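Local coordinates for protein MccF (Escherichia coli, PDB 4IIY) that confers self-immunity to microcin C7, probably as a hydrolase of the LD-carboxypeptidase (S66) family, and here binds glutamyl sulfamoyl inosine, at residues A230-G235 with V330-D335; R281-L286 with E317-V322. The protein carries 1 engineered substitution. All coordinates share one frame; numbering follows the deposited sequence.

Interaction 1 of 2, residues A230-G235 with V330-D335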
# COMPACT_ATOMS: atom_id res chain seq x y z
N ALA B 230 -19.25 17.89 3.64
CA ALA B 230 -19.93 18.42 2.46
C ALA B 230 -20.59 17.29 1.70
O ALA B 230 -20.03 16.19 1.59
CB ALA B 230 -18.95 19.17 1.57
N PHE B 231 -21.77 17.57 1.16
CA PHE B 231 -22.51 16.60 0.36
C PHE B 231 -22.49 17.06 -1.09
O PHE B 231 -23.17 18.03 -1.46
CB PHE B 231 -23.96 16.49 0.85
CG PHE B 231 -24.12 15.79 2.18
CD1 PHE B 231 -24.66 14.51 2.24
CD2 PHE B 231 -23.77 16.41 3.37
CE1 PHE B 231 -24.83 13.86 3.45
CE2 PHE B 231 -23.93 15.76 4.59
CZ PHE B 231 -24.47 14.48 4.63
N TYR B 232 -21.73 16.36 -1.92
CA TYR B 232 -21.63 16.70 -3.34
C TYR B 232 -22.54 15.80 -4.17
O TYR B 232 -22.23 14.64 -4.42
CB TYR B 232 -20.18 16.55 -3.81
CG TYR B 232 -19.22 17.50 -3.15
CD1 TYR B 232 -19.17 18.84 -3.53
CD2 TYR B 232 -18.34 17.07 -2.17
CE1 TYR B 232 -18.29 19.72 -2.94
CE2 TYR B 232 -17.45 17.94 -1.57
CZ TYR B 232 -17.43 19.27 -1.96
OH TYR B 232 -16.56 20.15 -1.38
N GLY B 233 -23.67 16.35 -4.59
CA GLY B 233 -24.62 15.59 -5.36
C GLY B 233 -26.03 16.02 -5.00
O GLY B 233 -26.22 16.96 -4.24
N SER B 234 -27.01 15.33 -5.57
CA SER B 234 -28.40 15.61 -5.27
C SER B 234 -29.17 14.30 -5.18
O SER B 234 -28.67 13.24 -5.58
CB SER B 234 -29.02 16.52 -6.33
OG SER B 234 -29.08 15.87 -7.59
N GLY B 235 -30.39 14.37 -4.68
CA GLY B 235 -31.22 13.19 -4.54
C GLY B 235 -30.73 12.28 -3.43
O GLY B 235 -29.95 12.68 -2.57
N VAL B 330 -20.67 12.30 -3.69
CA VAL B 330 -19.69 12.05 -2.63
C VAL B 330 -20.09 12.76 -1.34
O VAL B 330 -20.37 13.97 -1.35
CB VAL B 330 -18.29 12.55 -3.04
CG1 VAL B 330 -17.32 12.38 -1.89
CG2 VAL B 330 -17.79 11.81 -4.27
N LEU B 331 -20.10 12.02 -0.24
CA LEU B 331 -20.21 12.60 1.09
C LEU B 331 -18.77 12.78 1.56
O LEU B 331 -18.08 11.79 1.84
CB LEU B 331 -20.99 11.67 2.02
CG LEU B 331 -21.37 12.19 3.41
CD1 LEU B 331 -22.16 11.15 4.19
CD2 LEU B 331 -20.16 12.62 4.20
N ASP B 332 -18.31 14.02 1.57
CA ASP B 332 -16.93 14.31 1.93
C ASP B 332 -16.82 14.77 3.37
O ASP B 332 -17.23 15.87 3.71
CB ASP B 332 -16.36 15.39 1.01
CG ASP B 332 -14.89 15.67 1.28
OD1 ASP B 332 -14.24 14.84 1.94
OD2 ASP B 332 -14.40 16.72 0.81
N GLY B 333 -16.26 13.92 4.23
CA GLY B 333 -16.00 14.30 5.61
C GLY B 333 -16.89 13.64 6.65
O GLY B 333 -17.20 14.23 7.68
N PHE B 334 -17.30 12.40 6.40
CA PHE B 334 -18.04 11.64 7.41
C PHE B 334 -17.15 11.39 8.63
O PHE B 334 -15.95 11.10 8.48
CB PHE B 334 -18.55 10.33 6.79
CG PHE B 334 -19.51 9.55 7.66
CD1 PHE B 334 -20.64 10.13 8.21
CD2 PHE B 334 -19.30 8.19 7.88
CE1 PHE B 334 -21.53 9.39 8.98
CE2 PHE B 334 -20.18 7.44 8.64
CZ PHE B 334 -21.30 8.05 9.20
N ASP B 335 -17.73 11.50 9.82
CA ASP B 335 -16.99 11.36 11.07
C ASP B 335 -16.88 9.91 11.50
O ASP B 335 -17.32 9.52 12.58
CB ASP B 335 -17.65 12.20 12.17
CG ASP B 335 -17.59 13.68 11.86
OD1 ASP B 335 -16.50 14.28 11.98
OD2 ASP B 335 -18.64 14.25 11.46
O HOH W 1 -15.09 19.19 0.69
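A230, F231 and Y232 run antiparallel to V330, L331 and D332, the two short strand axes 4.8 Å apart at closest approach and 164° between their directions. A230 pairs with D332 and Y232 with V330, both as hydrogen-bonded pairs. Each pair closes a two-bond ring. D332 N donates a hydrogen bond of 2.8 Å to A230 O, and A230 N returns one to D332 O. Y232 N donates a hydrogen bond to V330 O at 2.8 Å, while V330 N reaches Y232 O. F231 and L331 form the non-hydrogen-bonded pair between them. Their side chains lie side by side on one face of the sheet. L331 CG sits over one face of the F231 ring, 4.2 Å from the ring centroid, in a CH-pi contact offset toward the rim. F231 CE1 is the ring atom nearest L331 CG, at 3.8 Å. F231 CG stands anti to its carbonyl carbon (chi1 -72°), and the ring then lies alongside L331.

This is the edge of the eight-stranded mixed sheet in the C-terminal part of the chain. Strand 230-232 is one of the two outermost strands of the sheet within the chain, and the only other strand bonded to 330-334 is the parallel strand 297-301.

A230, Y232, V330 and D332 put their side chains on the other face. The Y232 ring meets D332 with its edge: Y232 CE2 lies 3.8 Å from D332 CB, near the ring plane. The ring and carboxylate planes are 31° apart. A water lies in the ring plane and links the two polar ends. The water oxygen is 2.7 Å from Y232 OH, and the water donates to D332 OD2 at 2.6 Å. Y316 of helix 315-323 stacks on the Y232 ring and also touches V330 and D332.

Interaction 2 of 2, residues R281-L286 with E317-V322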
# COMPACT_ATOMS: atom_id res chain seq x y z
N ARG B 281 -2.32 7.95 -5.37
CA ARG B 281 -2.01 6.57 -5.70
C ARG B 281 -3.16 5.62 -5.34
O ARG B 281 -3.54 4.75 -6.13
CB ARG B 281 -0.73 6.13 -4.98
CG ARG B 281 -0.22 4.78 -5.39
CD ARG B 281 1.13 4.51 -4.72
NE ARG B 281 0.97 3.97 -3.37
CZ ARG B 281 0.64 2.71 -3.13
NH1 ARG B 281 0.45 1.88 -4.15
NH2 ARG B 281 0.51 2.28 -1.88
N LEU B 282 -3.71 5.79 -4.15
CA LEU B 282 -4.78 4.91 -3.68
C LEU B 282 -6.08 5.14 -4.45
O LEU B 282 -6.79 4.18 -4.77
CB LEU B 282 -5.00 5.08 -2.18
CG LEU B 282 -3.83 4.63 -1.30
CD1 LEU B 282 -4.03 5.11 0.13
CD2 LEU B 282 -3.66 3.11 -1.33
N PHE B 283 -6.40 6.39 -4.77
CA PHE B 283 -7.59 6.67 -5.57
C PHE B 283 -7.42 6.08 -6.98
O PHE B 283 -8.35 5.50 -7.54
CB PHE B 283 -7.87 8.17 -5.66
CG PHE B 283 -8.39 8.82 -4.39
CD1 PHE B 283 -8.92 8.07 -3.35
CD2 PHE B 283 -8.37 10.20 -4.28
CE1 PHE B 283 -9.41 8.71 -2.20
CE2 PHE B 283 -8.87 10.84 -3.16
CZ PHE B 283 -9.39 10.09 -2.12
N SER B 284 -6.23 6.23 -7.56
CA SER B 284 -5.99 5.63 -8.88
C SER B 284 -6.05 4.10 -8.84
O SER B 284 -6.54 3.49 -9.79
CB SER B 284 -4.69 6.13 -9.51
OG SER B 284 -4.92 7.42 -10.08
N MET B 285 -5.60 3.48 -7.75
CA MET B 285 -5.76 2.03 -7.59
C MET B 285 -7.23 1.63 -7.74
O MET B 285 -7.57 0.70 -8.48
CB MET B 285 -5.21 1.58 -6.24
CG MET B 285 -5.20 0.06 -6.00
SD MET B 285 -6.78 -0.66 -5.49
CE MET B 285 -6.95 0.08 -3.87
N LEU B 286 -8.11 2.34 -7.05
CA LEU B 286 -9.54 2.07 -7.14
C LEU B 286 -10.04 2.24 -8.58
O LEU B 286 -10.81 1.42 -9.09
CB LEU B 286 -10.34 2.98 -6.20
CG LEU B 286 -10.08 2.78 -4.71
CD1 LEU B 286 -10.73 3.92 -3.92
CD2 LEU B 286 -10.57 1.42 -4.26
N GLU B 317 -10.65 16.98 -4.16
CA GLU B 317 -10.15 17.53 -5.41
C GLU B 317 -9.31 16.51 -6.18
O GLU B 317 -9.38 16.43 -7.41
CB GLU B 317 -9.36 18.83 -5.17
CG GLU B 317 -8.85 19.48 -6.44
CD GLU B 317 -8.19 20.82 -6.20
OE1 GLU B 317 -8.34 21.38 -5.09
OE2 GLU B 317 -7.51 21.33 -7.13
N VAL B 318 -8.49 15.74 -5.46
CA VAL B 318 -7.69 14.68 -6.08
C VAL B 318 -8.62 13.60 -6.65
O VAL B 318 -8.45 13.14 -7.78
CB VAL B 318 -6.68 14.07 -5.08
CG1 VAL B 318 -5.83 13.01 -5.76
CG2 VAL B 318 -5.80 15.16 -4.47
N LEU B 319 -9.61 13.20 -5.87
CA LEU B 319 -10.59 12.22 -6.34
C LEU B 319 -11.25 12.70 -7.63
O LEU B 319 -11.42 11.93 -8.58
CB LEU B 319 -11.65 11.97 -5.27
CG LEU B 319 -12.76 10.99 -5.64
CD1 LEU B 319 -12.21 9.60 -5.90
CD2 LEU B 319 -13.80 10.95 -4.53
N THR B 320 -11.62 13.97 -7.68
CA THR B 320 -12.27 14.53 -8.87
C THR B 320 -11.38 14.40 -10.11
O THR B 320 -11.84 14.05 -11.19
CB THR B 320 -12.70 16.00 -8.61
OG1 THR B 320 -13.69 16.01 -7.58
CG2 THR B 320 -13.28 16.63 -9.87
N GLU B 321 -10.08 14.68 -9.96
CA GLU B 321 -9.20 14.50 -11.11
C GLU B 321 -9.16 13.04 -11.54
O GLU B 321 -9.28 12.72 -12.72
CB GLU B 321 -7.77 14.98 -10.83
CG GLU B 321 -6.91 14.92 -12.08
CD GLU B 321 -5.41 15.16 -11.87
OE1 GLU B 321 -4.97 15.31 -10.71
OE2 GLU B 321 -4.68 15.18 -12.88
N VAL B 322 -8.99 12.14 -10.57
CA VAL B 322 -8.91 10.71 -10.87
C VAL B 322 -10.19 10.21 -11.56
O VAL B 322 -10.13 9.38 -12.47
CB VAL B 322 -8.60 9.91 -9.60
CG1 VAL B 322 -8.75 8.40 -9.84
CG2 VAL B 322 -7.19 10.24 -9.11
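F283 projects from helix 276-288 onto V318, L319 and V322 of helix 315-323. The two helices pack side by side in the alpha/beta C-terminal domain of this S66 peptidase, at 36° with their short axes 9.6 Å apart. The F283 side chain crosses that of L319 at about a right angle. L319 CD1 lies over one face of the F283 ring, 4.2 Å from the centroid and offset toward the rim. CG of L319 stands opposite its own backbone N (chi1 179°), and the next torsion (chi2 63°) brings CD1 over the ring. F283 CE2 is 3.7 Å from L319 CB. F283 CD2 also meets V318 CG1 at 4.1 Å. With an alanine in place of F283, a gap would probably open between the helices and L319 CD1 would lose the ring face it rests on. Helix 276-288 also borders the second subunit, where R281 and M285 meet it and S284 OG is hydrogen-bonded to S124 OG of that subunit. V322 spreads its two methyls: V322 CG1 is 3.7 Å from F283 O, and V322 CG2 is 3.7 Å from S284 OG.

Overall arrangement
Both interactions belong to the C-terminal part of the chain, with centres about 16 Å apart. Along the chain the order is strand 230-232, helix 276-288, helix 315-323 and strand 330-334. Both segments of interaction 2 therefore fall between those of interaction 1. Helix 315-323 is followed in the chain by strand 330-334, and the two contacts meet where V330 CG2 packs 4.1 Å from L319 CD2. Interaction 1 closes the sheet at its edge, and interaction 2 joins two helices packed against that sheet. F283 touches I269 of strand 266-270, which ends at E270, a predicted charge-relay residue. Interaction 2 also borders the second subunit, whereas interaction 1 does not.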